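Local coordinates for protein Cdhr2 (Mus musculus, PDB 5CYX) that probably forms calcium-dependent adhesive complexes with CDHR5 on neighbouring microvilli, through its extracellular cadherin repeats, and so controls microvillar packing at the apical membrane of epithelial cells, at residues A[138-146]-A[157-165]; A[213-221]-A[304-315]. All coordinates share one frame; numbering follows the deposited sequence.

Interaction 1 (A[138-146]-A[157-165])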
# COMPACT_ATOMS: atom_id res chain seq x y z
N GLY A 138 -18.38 -13.29 -4.51
CA GLY A 138 -18.52 -12.51 -3.30
C GLY A 138 -17.34 -11.64 -2.92
O GLY A 138 -17.39 -10.93 -1.95
N LEU A 139 -16.28 -11.67 -3.72
CA LEU A 139 -15.00 -11.11 -3.35
C LEU A 139 -14.91 -9.71 -3.98
O LEU A 139 -14.80 -9.56 -5.24
CB LEU A 139 -13.90 -12.01 -3.92
CG LEU A 139 -12.47 -11.71 -3.48
CD1 LEU A 139 -12.37 -11.78 -1.95
CD2 LEU A 139 -11.52 -12.73 -4.11
N VAL A 140 -14.90 -8.71 -3.09
CA VAL A 140 -15.03 -7.33 -3.45
C VAL A 140 -13.69 -6.65 -3.81
O VAL A 140 -12.69 -6.84 -3.13
CB VAL A 140 -15.77 -6.55 -2.35
CG1 VAL A 140 -16.04 -5.13 -2.80
CG2 VAL A 140 -17.09 -7.26 -2.03
N GLN A 141 -13.67 -5.93 -4.94
CA GLN A 141 -12.55 -5.09 -5.35
C GLN A 141 -13.07 -3.67 -5.42
O GLN A 141 -14.28 -3.47 -5.66
CB GLN A 141 -12.05 -5.49 -6.76
CG GLN A 141 -11.94 -6.99 -6.99
CD GLN A 141 -10.99 -7.36 -8.13
OE1 GLN A 141 -10.98 -8.52 -8.62
NE2 GLN A 141 -10.16 -6.42 -8.53
N TYR A 142 -12.18 -2.71 -5.22
CA TYR A 142 -12.50 -1.29 -5.24
C TYR A 142 -11.82 -0.51 -6.34
O TYR A 142 -10.69 -0.80 -6.70
CB TYR A 142 -12.11 -0.65 -3.92
CG TYR A 142 -12.81 -1.31 -2.76
CD1 TYR A 142 -12.27 -2.44 -2.15
CD2 TYR A 142 -14.02 -0.79 -2.27
CE1 TYR A 142 -12.94 -3.05 -1.09
CE2 TYR A 142 -14.68 -1.40 -1.24
CZ TYR A 142 -14.14 -2.50 -0.62
OH TYR A 142 -14.82 -3.08 0.42
N PHE A 143 -12.48 0.56 -6.79
CA PHE A 143 -11.97 1.39 -7.89
C PHE A 143 -12.29 2.85 -7.65
O PHE A 143 -13.39 3.17 -7.17
CB PHE A 143 -12.61 1.01 -9.23
CG PHE A 143 -12.45 -0.40 -9.56
CD1 PHE A 143 -11.31 -0.85 -10.27
CD2 PHE A 143 -13.39 -1.31 -9.13
CE1 PHE A 143 -11.16 -2.20 -10.54
CE2 PHE A 143 -13.23 -2.67 -9.38
CZ PHE A 143 -12.10 -3.11 -10.10
N ILE A 144 -11.33 3.71 -7.97
CA ILE A 144 -11.53 5.13 -8.01
C ILE A 144 -11.95 5.46 -9.43
O ILE A 144 -11.15 5.32 -10.34
CB ILE A 144 -10.27 5.93 -7.63
CG1 ILE A 144 -9.97 5.73 -6.13
CG2 ILE A 144 -10.47 7.43 -7.91
CD1 ILE A 144 -8.60 6.22 -5.74
N GLU A 145 -13.18 5.90 -9.61
CA GLU A 145 -13.71 6.22 -10.94
C GLU A 145 -13.33 7.61 -11.41
O GLU A 145 -12.89 7.77 -12.55
CB GLU A 145 -15.24 6.05 -10.99
CG GLU A 145 -15.71 4.60 -10.93
CD GLU A 145 -15.32 3.81 -12.18
OE1 GLU A 145 -15.95 4.02 -13.26
OE2 GLU A 145 -14.36 2.99 -12.09
N LYS A 146 -13.51 8.61 -10.56
CA LYS A 146 -13.23 9.99 -10.91
C LYS A 146 -12.72 10.77 -9.71
O LYS A 146 -13.09 10.46 -8.56
CB LYS A 146 -14.52 10.67 -11.46
CG LYS A 146 -14.23 11.96 -12.21
CD LYS A 146 -15.32 12.40 -13.19
CE LYS A 146 -15.58 11.37 -14.31
NZ LYS A 146 -14.39 11.00 -15.13
N LEU A 157 -3.06 11.60 -7.14
CA LEU A 157 -3.03 11.97 -5.73
C LEU A 157 -3.49 10.86 -4.78
O LEU A 157 -3.05 10.81 -3.64
CB LEU A 157 -3.96 13.21 -5.52
CG LEU A 157 -3.75 14.11 -4.33
CD1 LEU A 157 -2.32 14.43 -3.98
CD2 LEU A 157 -4.48 15.43 -4.58
N PHE A 158 -4.39 9.99 -5.25
CA PHE A 158 -5.05 9.05 -4.38
C PHE A 158 -5.11 7.73 -5.06
O PHE A 158 -5.22 7.68 -6.24
CB PHE A 158 -6.48 9.46 -4.06
CG PHE A 158 -6.60 10.77 -3.41
CD1 PHE A 158 -6.25 10.93 -2.06
CD2 PHE A 158 -7.20 11.86 -4.08
CE1 PHE A 158 -6.43 12.15 -1.42
CE2 PHE A 158 -7.33 13.08 -3.45
CZ PHE A 158 -6.96 13.21 -2.12
N ARG A 159 -5.07 6.67 -4.27
CA ARG A 159 -5.16 5.33 -4.81
C ARG A 159 -5.87 4.43 -3.82
O ARG A 159 -5.81 4.67 -2.64
CB ARG A 159 -3.77 4.82 -5.11
CG ARG A 159 -2.79 4.77 -3.91
CD ARG A 159 -1.39 4.39 -4.46
NE ARG A 159 -0.33 4.35 -3.44
CZ ARG A 159 -0.17 3.39 -2.51
NH1 ARG A 159 -1.04 2.39 -2.40
NH2 ARG A 159 0.86 3.44 -1.66
N ILE A 160 -6.46 3.35 -4.29
CA ILE A 160 -7.28 2.55 -3.44
C ILE A 160 -6.79 1.12 -3.40
O ILE A 160 -6.30 0.58 -4.40
CB ILE A 160 -8.78 2.65 -3.84
CG1 ILE A 160 -9.62 2.18 -2.68
CG2 ILE A 160 -9.05 1.85 -5.12
CD1 ILE A 160 -11.01 2.83 -2.64
N LEU A 161 -6.86 0.54 -2.23
CA LEU A 161 -6.36 -0.83 -1.97
C LEU A 161 -7.53 -1.79 -2.02
O LEU A 161 -8.71 -1.42 -1.84
CB LEU A 161 -5.73 -0.91 -0.57
CG LEU A 161 -4.50 -0.07 -0.24
CD1 LEU A 161 -4.12 -0.28 1.24
CD2 LEU A 161 -3.33 -0.44 -1.14
N GLU A 162 -7.20 -3.06 -2.15
CA GLU A 162 -8.18 -4.14 -2.15
C GLU A 162 -9.10 -4.17 -0.90
O GLU A 162 -10.22 -4.58 -1.00
CB GLU A 162 -7.43 -5.47 -2.31
CG GLU A 162 -6.78 -5.62 -3.69
CD GLU A 162 -7.69 -6.36 -4.66
OE1 GLU A 162 -8.09 -7.48 -4.29
OE2 GLU A 162 -8.01 -5.84 -5.76
N ASN A 163 -8.59 -3.76 0.28
CA ASN A 163 -9.42 -3.68 1.53
C ASN A 163 -10.31 -2.42 1.61
O ASN A 163 -10.99 -2.20 2.63
CB ASN A 163 -8.53 -3.71 2.77
CG ASN A 163 -7.64 -2.48 2.88
OD1 ASN A 163 -7.54 -1.67 1.97
ND2 ASN A 163 -6.97 -2.35 3.98
N GLY A 164 -10.28 -1.55 0.61
CA GLY A 164 -11.17 -0.36 0.62
C GLY A 164 -10.57 0.91 1.23
O GLY A 164 -11.25 1.94 1.33
N SER A 165 -9.30 0.83 1.66
CA SER A 165 -8.55 2.01 2.09
C SER A 165 -7.99 2.83 0.93
O SER A 165 -7.26 2.29 0.08
CB SER A 165 -7.40 1.63 3.01
OG SER A 165 -7.92 1.31 4.27
O HOH W 1 -12.10 -6.64 -0.50

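Interaction 2 (A[213-221]-A[304-315]). With CA (calcium ion), chain E; CA (calcium ion), chain F.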
# COMPACT_ATOMS: atom_id res chain seq x y z
N ILE A 213 -6.90 20.70 5.09
CA ILE A 213 -6.69 21.70 6.13
C ILE A 213 -5.36 22.38 5.90
O ILE A 213 -4.29 21.73 5.75
CB ILE A 213 -6.68 21.02 7.52
CG1 ILE A 213 -8.07 20.46 7.84
CG2 ILE A 213 -6.18 21.95 8.63
CD1 ILE A 213 -8.04 19.51 9.04
N ASP A 214 -5.41 23.69 5.86
CA ASP A 214 -4.23 24.50 5.62
C ASP A 214 -3.40 24.53 6.91
O ASP A 214 -3.94 24.79 8.02
CB ASP A 214 -4.62 25.92 5.19
CG ASP A 214 -3.47 26.67 4.53
OD1 ASP A 214 -2.31 26.09 4.34
OD2 ASP A 214 -3.75 27.82 4.18
N GLU A 215 -2.11 24.22 6.75
CA GLU A 215 -1.18 24.26 7.88
C GLU A 215 -0.12 25.33 7.65
O GLU A 215 0.13 25.69 6.53
CB GLU A 215 -0.53 22.90 8.07
CG GLU A 215 -1.48 21.82 8.56
CD GLU A 215 -0.72 20.50 8.74
OE1 GLU A 215 -0.47 19.76 7.76
OE2 GLU A 215 -0.34 20.22 9.87
N PRO A 216 0.45 25.89 8.73
CA PRO A 216 1.31 27.04 8.54
C PRO A 216 2.72 26.64 8.07
O PRO A 216 3.57 26.32 8.89
CB PRO A 216 1.33 27.69 9.91
CG PRO A 216 1.05 26.58 10.88
CD PRO A 216 0.15 25.63 10.15
N ASP A 217 2.91 26.62 6.75
CA ASP A 217 4.21 26.28 6.18
C ASP A 217 4.60 27.11 4.97
O ASP A 217 5.46 26.69 4.23
CB ASP A 217 4.21 24.80 5.78
CG ASP A 217 3.18 24.47 4.70
OD1 ASP A 217 2.29 25.29 4.32
OD2 ASP A 217 3.27 23.33 4.22
N LEU A 218 3.97 28.26 4.78
CA LEU A 218 4.35 29.18 3.76
C LEU A 218 4.63 30.50 4.45
O LEU A 218 3.86 30.96 5.34
CB LEU A 218 3.24 29.31 2.73
CG LEU A 218 2.94 28.05 1.91
CD1 LEU A 218 1.68 28.26 1.09
CD2 LEU A 218 4.11 27.75 0.97
N ASP A 219 5.73 31.13 4.04
CA ASP A 219 6.13 32.40 4.62
C ASP A 219 5.20 33.54 4.16
O ASP A 219 4.51 33.39 3.15
CB ASP A 219 7.61 32.72 4.27
CG ASP A 219 8.62 31.87 5.07
OD1 ASP A 219 8.25 31.25 6.10
OD2 ASP A 219 9.79 31.83 4.65
N PRO A 220 5.18 34.66 4.90
CA PRO A 220 4.45 35.86 4.46
C PRO A 220 5.08 36.58 3.28
O PRO A 220 6.29 36.50 3.11
CB PRO A 220 4.52 36.77 5.68
CG PRO A 220 5.80 36.38 6.32
CD PRO A 220 5.88 34.89 6.17
N ARG A 221 4.27 37.29 2.50
CA ARG A 221 4.75 38.06 1.33
C ARG A 221 4.28 39.50 1.33
O ARG A 221 3.09 39.79 1.49
CB ARG A 221 4.23 37.43 0.04
CG ARG A 221 4.96 36.18 -0.35
CD ARG A 221 4.21 35.47 -1.46
NE ARG A 221 5.13 34.87 -2.44
CZ ARG A 221 5.84 35.54 -3.36
NH1 ARG A 221 6.65 34.85 -4.17
NH2 ARG A 221 5.79 36.87 -3.47
N GLU A 304 5.30 36.33 11.05
CA GLU A 304 4.01 35.83 11.49
C GLU A 304 4.03 35.68 12.99
O GLU A 304 5.08 35.51 13.59
CB GLU A 304 3.66 34.52 10.79
CG GLU A 304 3.40 34.72 9.30
CD GLU A 304 3.13 33.46 8.51
OE1 GLU A 304 2.78 32.42 9.08
OE2 GLU A 304 3.17 33.51 7.28
N LYS A 305 2.88 35.77 13.61
CA LYS A 305 2.82 35.74 15.06
C LYS A 305 3.03 34.35 15.61
O LYS A 305 3.62 34.19 16.65
CB LYS A 305 1.53 36.36 15.57
CG LYS A 305 1.55 37.88 15.47
CD LYS A 305 0.49 38.57 16.33
CE LYS A 305 0.85 38.60 17.81
NZ LYS A 305 -0.27 39.19 18.60
N ASN A 306 2.55 33.34 14.90
CA ASN A 306 2.72 31.96 15.30
C ASN A 306 3.85 31.30 14.52
O ASN A 306 4.15 31.69 13.38
CB ASN A 306 1.42 31.19 15.11
CG ASN A 306 0.30 31.77 15.96
OD1 ASN A 306 -0.49 32.60 15.50
ND2 ASN A 306 0.29 31.41 17.22
N LEU A 307 4.46 30.30 15.15
CA LEU A 307 5.55 29.56 14.55
C LEU A 307 4.98 28.64 13.50
O LEU A 307 3.84 28.23 13.59
CB LEU A 307 6.32 28.74 15.61
CG LEU A 307 6.97 29.54 16.76
CD1 LEU A 307 7.64 28.59 17.74
CD2 LEU A 307 7.95 30.59 16.28
N ASN A 308 5.79 28.32 12.51
CA ASN A 308 5.38 27.39 11.48
C ASN A 308 5.35 25.96 12.01
O ASN A 308 5.68 25.72 13.16
CB ASN A 308 6.22 27.60 10.20
CG ASN A 308 7.70 27.17 10.33
OD1 ASN A 308 8.10 26.41 11.22
ND2 ASN A 308 8.48 27.64 9.39
N ILE A 309 4.93 25.02 11.17
CA ILE A 309 4.88 23.60 11.54
C ILE A 309 6.20 22.99 12.03
O ILE A 309 6.18 22.01 12.75
CB ILE A 309 4.37 22.69 10.38
CG1 ILE A 309 5.25 22.81 9.12
CG2 ILE A 309 2.93 23.03 10.03
CD1 ILE A 309 4.90 21.77 8.08
N TYR A 310 7.33 23.57 11.62
CA TYR A 310 8.64 23.10 12.06
C TYR A 310 9.13 23.80 13.32
O TYR A 310 10.29 23.64 13.69
CB TYR A 310 9.69 23.32 10.96
CG TYR A 310 9.30 22.82 9.58
CD1 TYR A 310 8.84 21.52 9.39
CD2 TYR A 310 9.43 23.65 8.47
CE1 TYR A 310 8.50 21.06 8.12
CE2 TYR A 310 9.10 23.21 7.19
CZ TYR A 310 8.64 21.92 7.02
OH TYR A 310 8.32 21.50 5.75
N GLY A 311 8.27 24.59 13.98
CA GLY A 311 8.65 25.31 15.18
C GLY A 311 9.58 26.49 14.96
O GLY A 311 10.31 26.87 15.87
N GLN A 312 9.55 27.10 13.78
CA GLN A 312 10.38 28.26 13.49
C GLN A 312 9.55 29.47 13.06
O GLN A 312 8.38 29.35 12.74
CB GLN A 312 11.35 27.95 12.37
CG GLN A 312 12.23 26.73 12.61
CD GLN A 312 12.87 26.24 11.32
OE1 GLN A 312 14.09 26.25 11.19
NE2 GLN A 312 12.05 25.82 10.35
N GLU A 313 10.22 30.61 13.01
CA GLU A 313 9.63 31.86 12.53
C GLU A 313 9.40 31.86 11.03
O GLU A 313 10.26 31.46 10.27
CB GLU A 313 10.49 33.05 12.90
CG GLU A 313 10.65 33.21 14.39
CD GLU A 313 11.20 34.54 14.79
OE1 GLU A 313 11.94 35.15 14.00
OE2 GLU A 313 10.88 34.99 15.91
N ALA A 314 8.21 32.32 10.63
CA ALA A 314 7.83 32.50 9.25
C ALA A 314 7.98 33.98 9.00
O ALA A 314 7.22 34.79 9.56
CB ALA A 314 6.39 32.05 9.05
N LYS A 315 8.97 34.32 8.17
CA LYS A 315 9.44 35.69 7.97
C LYS A 315 9.64 36.00 6.51
O LYS A 315 9.81 35.12 5.69
CB LYS A 315 10.81 35.89 8.61
CG LYS A 315 10.89 35.65 10.12
CD LYS A 315 12.30 35.93 10.63
CE LYS A 315 13.26 34.83 10.23
NZ LYS A 315 14.67 35.23 10.50
CA CA E . -0.00 25.84 4.25
CA CA F . 2.33 31.21 7.06
O HOH W 2 6.38 29.21 7.14
O HOH W 3 10.99 32.20 7.24
O HOH W 4 -0.27 25.47 1.92
O HOH W 5 3.96 29.65 8.26
O HOH W 6 0.46 30.66 8.61

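Interaction 1 (A[138-146]-A[157-165])
With CG anti to its carbonyl carbon (chi1 -59°), Y142 brings its ring against E162 and G164 of the type I turn 161-164, while I160, its CG1 anti to the backbone N (chi1 -161°), sends CD1 to within 3.9 Å of Y142 CB. G164 CA sits over the centre of one ring face, 3.6 Å from the centroid, a CH-pi contact. V140 CG1 lies offset over the opposite face. At the ring edge, in plane, the carbonyl O of E162 comes 3.1 Å from Y142 CE1. An alanine in place of Y142 would probably leave a gap above G164 and deprive A129 N of the hydroxyl it hydrogen-bonds. Further along, I144 CG1 packs 4.0 Å from I160 CB, and I144 CD1 reaches R159 CA at 3.7 Å. No direct hydrogen bond joins the segments; one water donates both to V140 O (2.7 Å) and to E162 O (2.8 Å). Strands 140-146 and 158-160 belong to different sheets of the second cadherin repeat's sandwich, which the contact joins. Apart from E162, whose carboxylate lies beside the Q141 amide, the contact is mainly apolar and aromatic, with water bonding to the two carbonyls.

Interaction 2 (A[213-221]-A[304-315])
Segment 213-221, which carries the calcium-binding linker between the second and third cadherin repeats, runs here against the 304-315 loop of the third repeat. Their direct hydrogen bond goes from I309 N to P216 O (3.0 Å, 156° at the hydrogen), the donor lying nearly on the line of the C=O bond. I309 also lays CG2 against P216 CD at 3.8 Å and extends CD1 to D217 CB. The type I turn 308-311 is braced by N308, whose CG stands between the backbone N and the carbonyl carbon (chi1 70°); from there OD1 accepts Q312 N and, weakly, Y310 N.

Calcium links the two segments at E304. Its carboxylate grips the calcium of chain F through both oxygens, OE1 at 2.4 Å and OE2 at 2.5 Å, and L218 O binds the same ion at 2.3 Å; two waters, D248 and D250 complete that site. The calcium of chain E is held by D214 OD1, E215 O and D217 OD1 with one water, E116 and D250, so D250 binds both ions. Inter-repeat linkers of cadherins commonly hold three calcium ions; two are bound here. E304 OE2 also lies 3.2 Å from P220 CD, the ring crossing the glutamate side chain, and A314 CB packs on the same proline carbon. The carboxylate of D219 is tied in by water: one donates to OD1 and accepts a weak bond from N308 ND2, while another donates weakly to OD2, donates to E313 O and accepts K315 N.

Overall arrangement
From the N terminus the chain passes through the first cadherin repeat before reaching interaction 1, whose segments are separated by ten intervening residues and close a short excursion between the two sheets of the second repeat, from edge strand 140-148 to edge strand 158-160. The chain then runs through strands 165-168, 180-189 and 206-213 and enters the calcium linker. There interaction 2 opens, to be closed after 82 intervening residues by the loop between strands 295-304 and 315-324. The two contacts follow in series, neither nested nor crossed, with centres about 35 Å apart. Interaction 1 is internal to one repeat, whereas interaction 2 fastens the linker leaving that repeat to the third.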